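Local coordinates for protein SsfS6 (Streptomyces sp. SF2575, PDB 4FZR) that belongs to the family of erythromycin biosynthesis protein CIII-like enzymes, whose two domains, each built around a parallel sheet, make up a GT-B fold, at residues V20-S25 against V46-S51; T129-L134 against W147-I152; L184-V189 against P200-M205. One frame throughout, in Å; residues are numbered along the deposited sequence.

How the contacts relate
From the N terminus, contact 1 closes the first loop, in which strand 17-21 runs out through helices 26-29 and 33-41 and returns as strand 45-51 beside it. Contact 2 closes a later loop around helix 135-143, and contact 3 a short connection with no helix in its modelled part. The three follow in series, none enclosing or crossing another, and each joins neighbouring strands of the parallel N-terminal sheet. Contacts 1 and 2 meet where Ile21 O lies 2.9 Å from Thr129 OG1, a probable hydrogen bond. Contacts 2 and 3 meet where Glu149 OE1 lies 2.6 Å from Ser186 OG, another probable hydrogen bond. Contacts 1 and 3 stay about 11 Å apart at their nearest atoms.

Contact 1: V20-S25 against V46-S51; sequences VIAGCS and VLVAAS
Val20 and Ile21 pair in parallel with Val48 and Ala49, and three backbone hydrogen bonds fix that register. Val20 N donates to Leu47 O at 2.8 Å, and Ala49 N to Val20 O at 2.7 Å. Val20 is thus held through both its N and its O by the two residues flanking its partner Val48. Ala22 N to Ala49 O, 2.9 Å, is nearly straight, with 176° at the hydrogen. A CA-H...O contact adds to the ladder, Val48 CA approaching Val20 O at 3.3 Å.

Apolar contacts gather on the face bearing Val20 and Val48. Val20 CG2 meets Val46 CG1 at 3.8 Å, the two side chains crossing obliquely, while Val20 CB lies 4.0 Å from CG2 of Val48. Past the end of strand 17-21, the methyls of Ala22 and Ala50 touch, CB to CB, at 4.1 Å.

Among the side chains, the polar member is Ser51. Its OG stands between the backbone N and the carbonyl carbon (chi1 65°) and packs against Cys24 CB at 3.5 Å; its hydrogen-bond partner is Asn53 OD1. Because Asn53 ND2 also bonds Cys24 O, one amide ties both segments together beyond the last bridged residues.

The contact is wholly buried. Helix 33-41 packs on Val20 and Val46; on the other face, Ala49 meets helix 93-122 and Ile21 meets helix 135-143. Backbone bonds extend the sheet from Ile21 to strand 126-130 and from Val48 and Ala50 to strand 65-67.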
# COMPACT_ATOMS: atom_id res chain seq x y z
N VAL A 20 -2.84 -12.70 6.37
CA VAL A 20 -3.35 -11.70 7.31
C VAL A 20 -4.86 -11.87 7.46
O VAL A 20 -5.61 -11.66 6.51
CB VAL A 20 -3.05 -10.26 6.84
CG1 VAL A 20 -3.39 -9.26 7.94
CG2 VAL A 20 -1.59 -10.14 6.43
N ILE A 21 -5.30 -12.28 8.65
CA ILE A 21 -6.71 -12.53 8.89
C ILE A 21 -7.34 -11.36 9.64
O ILE A 21 -7.05 -11.14 10.82
CB ILE A 21 -6.92 -13.87 9.63
CG1 ILE A 21 -6.53 -15.03 8.70
CG2 ILE A 21 -8.37 -14.01 10.09
CD1 ILE A 21 -6.66 -16.40 9.31
N ALA A 22 -8.20 -10.62 8.95
CA ALA A 22 -8.74 -9.36 9.46
C ALA A 22 -10.24 -9.43 9.74
O ALA A 22 -10.86 -10.48 9.56
CB ALA A 22 -8.43 -8.22 8.49
N GLY A 23 -10.80 -8.31 10.18
CA GLY A 23 -12.18 -8.26 10.64
C GLY A 23 -13.22 -7.95 9.58
O GLY A 23 -13.06 -8.28 8.41
N CYS A 24 -14.31 -7.30 10.01
CA CYS A 24 -15.42 -7.00 9.11
C CYS A 24 -15.74 -5.50 9.05
O CYS A 24 -16.70 -5.09 8.40
CB CYS A 24 -16.67 -7.78 9.52
SG CYS A 24 -17.34 -7.33 11.14
N SER A 25 -14.94 -4.69 9.74
CA SER A 25 -15.08 -3.24 9.66
C SER A 25 -13.73 -2.58 9.40
O SER A 25 -12.68 -3.16 9.70
CB SER A 25 -15.71 -2.69 10.94
OG SER A 25 -15.00 -3.11 12.08
N VAL A 46 2.03 -11.84 0.84
CA VAL A 46 0.95 -11.49 1.75
C VAL A 46 -0.43 -11.63 1.10
O VAL A 46 -0.62 -11.26 -0.06
CB VAL A 46 1.11 -10.05 2.29
CG1 VAL A 46 -0.16 -9.58 2.99
CG2 VAL A 46 2.30 -9.96 3.23
N LEU A 47 -1.37 -12.17 1.85
CA LEU A 47 -2.76 -12.23 1.43
C LEU A 47 -3.65 -11.85 2.60
O LEU A 47 -3.63 -12.49 3.65
CB LEU A 47 -3.11 -13.64 0.93
CG LEU A 47 -4.53 -13.85 0.41
CD1 LEU A 47 -4.85 -12.91 -0.74
CD2 LEU A 47 -4.73 -15.29 -0.03
N VAL A 48 -4.43 -10.78 2.43
CA VAL A 48 -5.32 -10.33 3.49
C VAL A 48 -6.70 -10.95 3.31
O VAL A 48 -7.35 -10.76 2.28
CB VAL A 48 -5.46 -8.79 3.51
CG1 VAL A 48 -6.39 -8.36 4.63
CG2 VAL A 48 -4.09 -8.15 3.66
N ALA A 49 -7.13 -11.71 4.32
CA ALA A 49 -8.41 -12.40 4.26
C ALA A 49 -9.40 -11.75 5.23
O ALA A 49 -9.09 -11.57 6.41
CB ALA A 49 -8.23 -13.88 4.59
N ALA A 50 -10.57 -11.39 4.73
CA ALA A 50 -11.58 -10.71 5.54
C ALA A 50 -12.96 -10.86 4.90
O ALA A 50 -13.11 -11.50 3.86
CB ALA A 50 -11.23 -9.24 5.71
N SER A 51 -13.98 -10.28 5.54
CA SER A 51 -15.34 -10.34 5.01
C SER A 51 -15.43 -9.65 3.65
O SER A 51 -14.68 -8.71 3.37
CB SER A 51 -16.32 -9.70 6.00
OG SER A 51 -16.08 -8.32 6.14

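Contact 2: T129-L134 against W147-I152; sequences TETYSL and WIEQSI
Thr129 and Glu130 lie beside Glu149 and Gln150 as the paired strands of a beta-alpha-beta unit, formed by strand 126-130, helix 135-143 and strand 147-150. The parallel register rests on three backbone bonds. Thr129 N donates to Ile148 O at 3.0 Å, and Gln150 N returns one to Thr129 O at 2.9 Å. The third, from Thr131 N to Gln150 O at 3.1 Å, is less regular: its donor stands 39° out of the carbonyl plane, just where 129-134 leaves the sheet in a type I turn from Glu130 to Ser133. That turn is closed by Ser133 N on Glu130 O, 2.7 Å.

Three side-chain pairs complete the contact. Thr129 CG2 meets the indole of Trp147 obliquely, 3.6 Å from CE3, with CZ3 almost as near. On the face of Glu130 and Gln150, Ile152 crosses the Glu130 chain at about a right angle, its CD1 reaching Glu130 CG at 3.4 Å. The Glu130 chain bends at chi2 (-99°), which places CD away from an extended path; OE2 then accepts from Tyr132 N at 2.7 Å, the donor lying above the carboxylate plane. On the opposite face, Thr131 OG1 donates only a weak bond, 3.5 Å long, to Glu149 OE2.

Both glutamates are buried, and each carboxylate has further partners. Glu130 OE2 forms a salt bridge with Arg153, so the same oxygen links the turn's backbone to a cationic side chain. Glu149 OE2 pairs with Lys161 of helix 158-167, while its OE1 bonds Ser186 OG. The two buried carboxylates are thus probably balanced in charge by Arg153 and Lys161, both outside the two segments, with the backbone bonds setting the register.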
# COMPACT_ATOMS: atom_id res chain seq x y z
N THR A 129 -2.60 -11.29 12.60
CA THR A 129 -3.98 -10.97 12.95
C THR A 129 -4.08 -9.90 14.03
O THR A 129 -3.08 -9.52 14.65
CB THR A 129 -4.71 -12.23 13.42
OG1 THR A 129 -6.12 -11.98 13.48
CG2 THR A 129 -4.21 -12.66 14.79
N GLU A 130 -5.29 -9.42 14.24
CA GLU A 130 -5.59 -8.43 15.26
C GLU A 130 -6.10 -9.15 16.52
O GLU A 130 -6.77 -10.18 16.42
CB GLU A 130 -6.62 -7.44 14.72
CG GLU A 130 -7.15 -6.45 15.71
CD GLU A 130 -8.50 -6.86 16.26
OE1 GLU A 130 -9.36 -7.30 15.47
OE2 GLU A 130 -8.70 -6.75 17.49
N THR A 131 -5.77 -8.62 17.69
CA THR A 131 -6.00 -9.33 18.95
C THR A 131 -7.42 -9.88 19.16
O THR A 131 -7.60 -10.89 19.83
CB THR A 131 -5.61 -8.47 20.18
OG1 THR A 131 -6.05 -9.12 21.38
CG2 THR A 131 -6.22 -7.09 20.11
N TYR A 132 -8.43 -9.23 18.58
CA TYR A 132 -9.81 -9.70 18.72
C TYR A 132 -10.31 -10.48 17.51
O TYR A 132 -11.43 -10.99 17.51
CB TYR A 132 -10.76 -8.53 19.00
CG TYR A 132 -10.54 -7.84 20.33
CD1 TYR A 132 -9.89 -8.48 21.38
CD2 TYR A 132 -11.00 -6.54 20.54
CE1 TYR A 132 -9.70 -7.84 22.60
CE2 TYR A 132 -10.81 -5.90 21.75
CZ TYR A 132 -10.16 -6.55 22.77
OH TYR A 132 -9.97 -5.91 23.97
N SER A 133 -9.48 -10.56 16.46
CA SER A 133 -9.78 -11.42 15.32
C SER A 133 -9.32 -12.84 15.60
O SER A 133 -8.23 -13.24 15.22
CB SER A 133 -9.09 -10.90 14.06
OG SER A 133 -9.61 -9.64 13.67
N LEU A 134 -10.18 -13.61 16.27
CA LEU A 134 -9.80 -14.92 16.78
C LEU A 134 -9.84 -16.01 15.71
O LEU A 134 -9.53 -17.17 15.99
CB LEU A 134 -10.70 -15.31 17.96
CG LEU A 134 -10.56 -14.44 19.21
CD1 LEU A 134 -11.47 -14.95 20.33
CD2 LEU A 134 -9.10 -14.40 19.67
N TRP A 147 1.58 -17.87 14.77
CA TRP A 147 0.79 -16.70 14.43
C TRP A 147 1.27 -15.47 15.20
O TRP A 147 1.90 -15.59 16.25
CB TRP A 147 -0.71 -16.94 14.67
CG TRP A 147 -1.08 -17.14 16.11
CD1 TRP A 147 -0.86 -18.26 16.86
CD2 TRP A 147 -1.74 -16.20 16.96
NE1 TRP A 147 -1.35 -18.07 18.13
CE2 TRP A 147 -1.90 -16.82 18.22
CE3 TRP A 147 -2.22 -14.90 16.78
CZ2 TRP A 147 -2.51 -16.18 19.29
CZ3 TRP A 147 -2.83 -14.26 17.85
CH2 TRP A 147 -2.97 -14.90 19.09
N ILE A 148 0.99 -14.30 14.65
CA ILE A 148 1.42 -13.05 15.26
C ILE A 148 0.20 -12.22 15.63
O ILE A 148 -0.77 -12.15 14.87
CB ILE A 148 2.33 -12.26 14.31
CG1 ILE A 148 3.67 -12.98 14.17
CG2 ILE A 148 2.55 -10.85 14.83
CD1 ILE A 148 4.22 -12.96 12.77
N GLU A 149 0.27 -11.60 16.80
CA GLU A 149 -0.84 -10.83 17.34
C GLU A 149 -0.47 -9.36 17.38
O GLU A 149 0.51 -8.98 18.02
CB GLU A 149 -1.16 -11.33 18.75
CG GLU A 149 -2.30 -10.61 19.45
CD GLU A 149 -2.46 -11.04 20.90
OE1 GLU A 149 -1.49 -10.89 21.68
OE2 GLU A 149 -3.54 -11.54 21.27
N GLN A 150 -1.24 -8.53 16.68
CA GLN A 150 -1.06 -7.08 16.78
C GLN A 150 -2.23 -6.42 17.48
O GLN A 150 -3.39 -6.65 17.13
CB GLN A 150 -0.86 -6.44 15.40
CG GLN A 150 -0.49 -4.96 15.50
CD GLN A 150 -0.55 -4.23 14.17
OE1 GLN A 150 -0.05 -4.71 13.15
NE2 GLN A 150 -1.15 -3.04 14.18
N SER A 151 -1.92 -5.59 18.47
CA SER A 151 -2.92 -4.73 19.10
C SER A 151 -3.14 -3.50 18.24
O SER A 151 -2.19 -2.88 17.77
CB SER A 151 -2.46 -4.31 20.50
OG SER A 151 -3.22 -3.21 20.96
N ILE A 152 -4.40 -3.14 18.03
CA ILE A 152 -4.75 -1.97 17.24
C ILE A 152 -5.42 -0.94 18.14
O ILE A 152 -6.12 -0.04 17.66
CB ILE A 152 -5.67 -2.35 16.06
CG1 ILE A 152 -6.94 -3.04 16.58
CG2 ILE A 152 -4.94 -3.28 15.08
CD1 ILE A 152 -8.04 -3.14 15.56

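Contact 3: L184-V189 against P200-M205; sequences LLSIDV and PGTTKM
Lys204 lies side by side with Asp188, the two side chains pointing the same way from adjacent parallel strands. From CB the lysine runs to CG and turns at chi2 (-57°), which places CD 3.9 Å from Asp188 O. Beyond that bend the chain is extended: CE comes to 3.9 Å from Asp188 OD1, and NZ forms a salt bridge with that same oxygen at 2.7 Å. NZ stands above the carboxylate, 44° out of its plane. Asp188 CG is anti to the backbone N (chi1 -168°), alongside the lysine. The pair is anchored further, since NZ also forms a salt bridge with Glu195 and bonds Cys190 O, and OD1 accepts from Cys190 N.

Beneath these charges the backbones form a short parallel ladder. Thr203 N donates to Ser186 O, Asp188 N to Thr203 O, and Met205 N to Asp188 O, the last at 2.8 Å. Past the paired residues a water donates to both Val189 O and Met205 O, bridging the two segments.

The other face is largely apolar, with Thr203 as its polar member. Met205, a selenomethionine, lies with CE against both CD1 and CG2 of Ile187, 3.5 Å from CD1, and its CB is 3.5 Å from Ile187 CG2. Ile391 of helix 388-395 packs on both residues, and Leu394 on Thr203, consistent with the GT-B pattern in which the last helix returns to the N-terminal domain.

Strand 203-204 ends the sheet within this chain, and its two faces differ accordingly. The Asp188-Lys204 face is partly exposed and held by a salt bridge whose two ends both bond the backbone of Cys190, with Glu195 as a second acid for NZ, whereas Ile187 and Met205 are buried and depend on close carbon-carbon contact beneath the C-terminal helix.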
# COMPACT_ATOMS: atom_id res chain seq x y z
N LEU A 184 3.60 -16.17 18.24
CA LEU A 184 5.03 -16.02 18.07
C LEU A 184 5.45 -14.67 18.66
O LEU A 184 6.35 -14.59 19.50
CB LEU A 184 5.39 -16.08 16.59
CG LEU A 184 6.87 -16.25 16.22
CD1 LEU A 184 7.37 -17.63 16.61
CD2 LEU A 184 7.07 -15.99 14.73
N LEU A 185 4.79 -13.61 18.20
CA LEU A 185 4.97 -12.27 18.74
C LEU A 185 3.62 -11.73 19.18
O LEU A 185 2.59 -12.04 18.57
CB LEU A 185 5.52 -11.33 17.67
CG LEU A 185 7.04 -11.16 17.53
CD1 LEU A 185 7.32 -10.00 16.59
CD2 LEU A 185 7.69 -10.94 18.88
N SER A 186 3.62 -10.94 20.24
CA SER A 186 2.42 -10.21 20.64
C SER A 186 2.77 -8.73 20.70
O SER A 186 3.50 -8.29 21.57
CB SER A 186 1.90 -10.70 21.99
OG SER A 186 0.77 -9.94 22.38
N ILE A 187 2.22 -7.98 19.76
CA ILE A 187 2.67 -6.62 19.52
C ILE A 187 1.75 -5.59 20.17
O ILE A 187 0.53 -5.74 20.18
CB ILE A 187 2.81 -6.35 18.02
CG1 ILE A 187 3.75 -7.41 17.41
CG2 ILE A 187 3.32 -4.94 17.76
CD1 ILE A 187 3.82 -7.41 15.92
N ASP A 188 2.37 -4.55 20.72
CA ASP A 188 1.65 -3.52 21.46
C ASP A 188 2.08 -2.14 20.98
O ASP A 188 3.25 -1.91 20.67
CB ASP A 188 1.96 -3.67 22.95
CG ASP A 188 1.05 -2.83 23.82
OD1 ASP A 188 1.37 -1.65 24.05
OD2 ASP A 188 0.01 -3.36 24.27
N VAL A 189 1.12 -1.21 20.92
CA VAL A 189 1.38 0.11 20.33
C VAL A 189 1.19 1.25 21.34
O VAL A 189 1.39 2.42 21.00
CB VAL A 189 0.48 0.35 19.10
CG1 VAL A 189 0.91 -0.56 17.94
CG2 VAL A 189 -0.99 0.13 19.44
N PRO A 200 4.24 -7.28 29.12
CA PRO A 200 3.24 -8.33 29.29
C PRO A 200 3.50 -9.52 28.37
O PRO A 200 2.56 -10.17 27.92
CB PRO A 200 1.94 -7.63 28.90
CG PRO A 200 2.19 -6.14 29.16
CD PRO A 200 3.68 -5.94 29.36
N GLY A 201 4.78 -9.81 28.11
CA GLY A 201 5.14 -10.80 27.11
C GLY A 201 4.98 -10.22 25.72
O GLY A 201 4.84 -10.94 24.74
N THR A 202 5.00 -8.89 25.65
CA THR A 202 4.71 -8.18 24.41
C THR A 202 5.93 -7.44 23.87
O THR A 202 6.95 -7.32 24.53
CB THR A 202 3.57 -7.17 24.61
OG1 THR A 202 4.00 -6.14 25.52
CG2 THR A 202 2.34 -7.86 25.17
N THR A 203 5.79 -6.94 22.65
CA THR A 203 6.84 -6.19 21.99
C THR A 203 6.27 -4.87 21.51
O THR A 203 5.27 -4.85 20.80
CB THR A 203 7.40 -6.97 20.77
OG1 THR A 203 7.70 -8.32 21.15
CG2 THR A 203 8.65 -6.31 20.23
N LYS A 204 6.89 -3.77 21.92
CA LYS A 204 6.42 -2.45 21.51
C LYS A 204 6.63 -2.25 20.01
O LYS A 204 7.57 -2.78 19.43
CB LYS A 204 7.17 -1.35 22.27
CG LYS A 204 6.78 -1.21 23.73
CD LYS A 204 5.29 -0.97 23.87
CE LYS A 204 4.91 -0.72 25.32
NZ LYS A 204 3.44 -0.58 25.49
N MSE A 205 5.72 -1.49 19.39
CA MSE A 205 5.87 -1.11 17.99
C MSE A 205 5.29 0.28 17.77
O MSE A 205 4.24 0.63 18.31
CB MSE A 205 5.16 -2.10 17.07
CG MSE A 205 5.45 -1.85 15.59
SE MSE A 205 4.11 -2.54 14.33
CE MSE A 205 4.55 -4.40 14.32
O HOH W 1 3.16 3.24 19.04